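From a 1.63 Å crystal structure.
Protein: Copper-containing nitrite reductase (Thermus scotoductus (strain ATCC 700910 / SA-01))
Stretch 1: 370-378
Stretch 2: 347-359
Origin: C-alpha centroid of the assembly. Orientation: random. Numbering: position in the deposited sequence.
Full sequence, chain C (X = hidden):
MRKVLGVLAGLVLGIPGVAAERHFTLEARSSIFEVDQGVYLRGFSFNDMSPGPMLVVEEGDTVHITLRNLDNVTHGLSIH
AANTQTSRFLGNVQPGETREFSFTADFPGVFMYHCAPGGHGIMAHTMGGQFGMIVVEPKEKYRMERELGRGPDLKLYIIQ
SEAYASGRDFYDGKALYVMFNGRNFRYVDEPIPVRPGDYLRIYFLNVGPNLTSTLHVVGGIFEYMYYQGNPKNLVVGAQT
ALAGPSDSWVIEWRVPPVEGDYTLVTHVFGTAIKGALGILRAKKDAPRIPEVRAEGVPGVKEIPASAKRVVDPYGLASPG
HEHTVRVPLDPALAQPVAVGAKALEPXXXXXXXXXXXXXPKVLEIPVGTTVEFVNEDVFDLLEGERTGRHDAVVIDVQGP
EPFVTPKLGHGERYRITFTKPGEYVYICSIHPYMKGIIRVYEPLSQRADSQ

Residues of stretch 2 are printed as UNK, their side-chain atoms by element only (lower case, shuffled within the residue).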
# COMPACT_ATOMS: atom_id res chain seq x y z
N THR C 370 24.04 17.74 17.93
CA THR C 370 23.18 17.10 18.89
C THR C 370 22.30 16.08 18.15
O THR C 370 21.62 16.43 17.18
CB THR C 370 22.29 18.14 19.59
OG1 THR C 370 23.11 19.03 20.38
CG2 THR C 370 21.28 17.47 20.49
N VAL C 371 22.29 14.85 18.65
CA VAL C 371 21.42 13.77 18.17
C VAL C 371 20.22 13.68 19.10
O VAL C 371 20.39 13.72 20.33
CB VAL C 371 22.18 12.42 18.21
CG1 VAL C 371 21.27 11.22 17.93
CG2 VAL C 371 23.33 12.46 17.23
N GLU C 372 19.03 13.51 18.54
CA GLU C 372 17.84 13.19 19.33
C GLU C 372 17.34 11.81 18.94
O GLU C 372 16.90 11.62 17.79
CB GLU C 372 16.73 14.24 19.10
CG GLU C 372 15.44 13.97 19.88
CD GLU C 372 14.40 15.07 19.73
OE1 GLU C 372 13.62 15.06 18.74
OE2 GLU C 372 14.34 15.96 20.62
N PHE C 373 17.41 10.86 19.88
CA PHE C 373 16.71 9.58 19.76
C PHE C 373 15.21 9.79 20.03
O PHE C 373 14.82 10.48 21.00
CB PHE C 373 17.25 8.54 20.76
CG PHE C 373 18.56 7.93 20.36
CD1 PHE C 373 18.61 6.82 19.53
CD2 PHE C 373 19.77 8.47 20.82
CE1 PHE C 373 19.83 6.26 19.15
CE2 PHE C 373 20.99 7.91 20.44
CZ PHE C 373 21.03 6.80 19.61
N VAL C 374 14.36 9.24 19.15
CA VAL C 374 12.89 9.27 19.38
C VAL C 374 12.32 7.87 19.16
O VAL C 374 12.69 7.21 18.20
CB VAL C 374 12.17 10.34 18.49
CG1 VAL C 374 12.38 10.08 16.99
CG2 VAL C 374 10.68 10.39 18.80
N ASN C 375 11.45 7.40 20.05
CA ASN C 375 10.84 6.10 19.89
C ASN C 375 9.53 6.22 19.10
O ASN C 375 8.54 6.72 19.62
CB ASN C 375 10.61 5.38 21.22
CG ASN C 375 10.24 3.90 21.04
OD1 ASN C 375 10.15 3.40 19.90
ND2 ASN C 375 10.01 3.21 22.13
N GLU C 376 9.55 5.73 17.86
CA GLU C 376 8.34 5.71 17.00
C GLU C 376 7.52 4.42 17.17
O GLU C 376 6.35 4.39 16.76
CB GLU C 376 8.71 5.92 15.52
CG GLU C 376 9.08 7.35 15.12
CD GLU C 376 7.99 8.42 15.39
OE1 GLU C 376 6.78 8.13 15.59
OE2 GLU C 376 8.34 9.62 15.39
N ASP C 377 8.07 3.38 17.80
CA ASP C 377 7.23 2.20 18.09
C ASP C 377 6.16 2.64 19.09
O ASP C 377 6.41 3.51 19.94
CB ASP C 377 8.04 0.99 18.59
CG ASP C 377 8.65 0.14 17.45
OD1 ASP C 377 8.09 0.11 16.32
OD2 ASP C 377 9.69 -0.52 17.68
N VAL C 378 4.95 2.07 18.94
CA VAL C 378 3.74 2.55 19.60
C VAL C 378 3.35 1.73 20.84
O VAL C 378 2.91 2.32 21.82
CB VAL C 378 2.55 2.61 18.58
CG1 VAL C 378 1.36 3.37 19.16
CG2 VAL C 378 3.00 3.31 17.32
N UNK C 347 19.24 22.60 14.44
CA UNK C 347 18.20 21.57 14.52
C UNK C 347 18.88 20.26 14.93
O UNK C 347 19.94 19.93 14.40
c UNK C 347 17.47 21.42 13.18
c UNK C 347 16.00 22.34 11.37
c UNK C 347 16.48 22.53 12.81
c UNK C 347 15.31 22.56 13.78
N UNK C 348 18.28 19.50 15.85
CA UNK C 348 18.88 18.20 16.17
C UNK C 348 18.80 17.21 14.98
O UNK C 348 18.01 17.41 14.06
c UNK C 348 16.71 18.31 17.11
c UNK C 348 18.04 17.70 17.33
c UNK C 348 16.95 19.64 16.46
N UNK C 349 19.67 16.20 15.00
CA UNK C 349 19.69 15.14 13.99
C UNK C 349 18.94 13.96 14.60
O UNK C 349 19.26 13.50 15.69
c UNK C 349 21.18 13.67 12.58
c UNK C 349 21.81 16.06 12.98
c UNK C 349 21.13 14.82 13.58
N UNK C 350 17.89 13.49 13.91
CA UNK C 350 17.01 12.45 14.46
C UNK C 350 17.51 11.01 14.21
O UNK C 350 17.87 10.65 13.08
o UNK C 350 15.07 13.90 14.22
c UNK C 350 15.59 12.61 13.88
c UNK C 350 14.64 11.58 14.46
N UNK C 351 17.51 10.19 15.26
CA UNK C 351 17.60 8.75 15.10
C UNK C 351 16.31 8.13 15.63
O UNK C 351 16.00 8.28 16.81
c UNK C 351 20.10 8.71 15.18
c UNK C 351 18.84 6.60 15.65
c UNK C 351 18.83 8.13 15.79
N UNK C 352 15.57 7.46 14.75
CA UNK C 352 14.32 6.79 15.15
C UNK C 352 14.58 5.37 15.62
O UNK C 352 15.34 4.64 15.00
n UNK C 352 11.01 8.91 12.20
c UNK C 352 13.34 6.72 13.97
c UNK C 352 12.92 8.06 13.41
c UNK C 352 11.87 7.93 12.31
o UNK C 352 11.84 6.94 11.58
N UNK C 353 13.91 4.98 16.70
CA UNK C 353 13.69 3.57 17.02
C UNK C 353 12.34 3.21 16.38
O UNK C 353 11.34 3.84 16.68
c UNK C 353 16.06 4.44 21.69
s UNK C 353 14.52 4.68 20.75
c UNK C 353 13.63 3.33 18.53
c UNK C 353 14.91 3.71 19.28
N UNK C 354 12.33 2.23 15.47
CA UNK C 354 11.13 1.92 14.68
C UNK C 354 11.20 0.48 14.13
O UNK C 354 12.19 0.09 13.53
c UNK C 354 12.09 3.18 12.65
c UNK C 354 10.89 2.99 13.57
c UNK C 354 9.63 2.69 12.73
N UNK C 355 10.13 -0.30 14.36
CA UNK C 355 10.12 -1.72 13.98
C UNK C 355 11.30 -2.53 14.52
O UNK C 355 11.90 -3.31 13.79
N UNK C 356 11.63 -2.32 15.81
CA UNK C 356 12.80 -2.95 16.46
C UNK C 356 14.07 -2.76 15.63
O UNK C 356 14.80 -3.71 15.35
o UNK C 356 10.82 -3.77 18.32
c UNK C 356 12.56 -4.44 16.77
n UNK C 356 11.53 -5.89 18.39
c UNK C 356 11.56 -4.67 17.89
N UNK C 357 14.30 -1.51 15.22
CA UNK C 357 15.50 -1.12 14.50
C UNK C 357 15.82 0.33 14.74
O UNK C 357 14.98 1.07 15.23
o UNK C 357 14.58 -0.47 12.29
c UNK C 357 15.39 -1.41 12.99
N UNK C 358 17.05 0.74 14.37
CA UNK C 358 17.46 2.13 14.44
C UNK C 358 17.55 2.70 13.02
O UNK C 358 18.16 2.08 12.16
c UNK C 358 18.84 0.97 19.24
c UNK C 358 19.43 0.19 18.26
c UNK C 358 18.24 2.62 17.58
c UNK C 358 18.82 2.31 15.15
c UNK C 358 18.83 1.85 16.59
c UNK C 358 18.25 2.19 18.91
c UNK C 358 19.41 0.62 16.95
N UNK C 359 16.98 3.89 12.79
CA UNK C 359 16.95 4.53 11.46
C UNK C 359 17.38 5.99 11.52
O UNK C 359 16.71 6.79 12.16
o UNK C 359 15.30 6.40 5.53
c UNK C 359 15.97 4.21 8.38
c UNK C 359 14.91 6.19 9.16
c UNK C 359 15.45 4.96 9.44
c UNK C 359 15.36 5.92 6.82
c UNK C 359 15.53 4.44 10.85
c UNK C 359 14.86 6.68 7.86
c UNK C 359 15.93 4.69 7.07
O HOH W 1 22.71 19.98 16.49
O HOH W 2 10.31 10.84 14.28

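Position 347 has four side-chain carbons, forked at the second. The CA-to-CB bond points away from stretch 1, and the side chain touches nothing there. This is Leu 347.

Position 348 has three carbons closing a ring onto the backbone N. Its CB lies 4.1 Å from Glu 372 CB. This is Pro 348. With no N-H, it cannot donate from the backbone.

Position 349 has one carbon carrying two more, the beta-branched pattern of valine. Its N donates to Thr 370 O (2.9 Å), and its O accepts from Glu 372 N (2.9 Å). This is Val 349.

Position 350 has one carbon carrying an oxygen and a carbon; the end carbon lies against Val 374 CG1. This is Thr 350. Its methyl CG2 packs 3.7 Å from Val 374 CG1.

Position 351 again has three carbons, forked at the first; the two end carbons touch Phe 373 and Val 371. This is Val 351. CG1 is 3.7 Å from Phe 373 CE1, and CG2 is 3.9 Å from Val 371 CG1.

Position 352 has three carbons, the third carrying one oxygen and one nitrogen. The nitrogen lies near Glu 376 CG. This is Gln 352. A water accepts from NE2 (2.9 Å) and donates to Glu 376 OE2 (2.6 Å), bridging the two side chains.

Position 353 is an unbranched chain of two carbons, a sulfur and a carbon, and the end carbon approaches Phe 373. This is Met 353. Its CE lies 4.1 Å from Phe 373 CD1. No residue of stretch 2 has more area covered by stretch 1.

Position 354 has three carbons, forked at the first. Its CB is 4.1 Å from Glu 376 CB. This is Val 354.

Position 355 has no side-chain atoms. Its N donates to Asp 377 OD1 (2.9 Å). This is Gly 355. Its phi is positive, which favours glycine.

Position 356 has two carbons, the second carrying oxygen and nitrogen. Its N donates to Asp 377 OD2 (3.2 Å). This is Asn 356.

Position 357 has one carbon and one oxygen, without contact to stretch 1. This is Ser 357. OG donates to Val 354 O (2.8 Å).

Position 358 has one carbon and a six-carbon ring, which meets the edge of the Phe 373 ring. This is Phe 358. Its CD1 is 4.3 Å from Phe 373 CE1.

Position 359 has a similar ring bearing an oxygen. This is Tyr 359, out of reach of stretch 1.

The contact is a parallel strand pair. Backbone hydrogen bonds alternate along it, through Val 351 and on to Met 353 N and Val 374 O (3.0 Å). Val 351, Met 353 and Phe 373 form an apolar cluster on one face of the sheet. Beyond the strands, Asp 377 holds the turn through two backbone N-H groups.

Stretch 2 (347-359) LPVTVQMVGNSFY
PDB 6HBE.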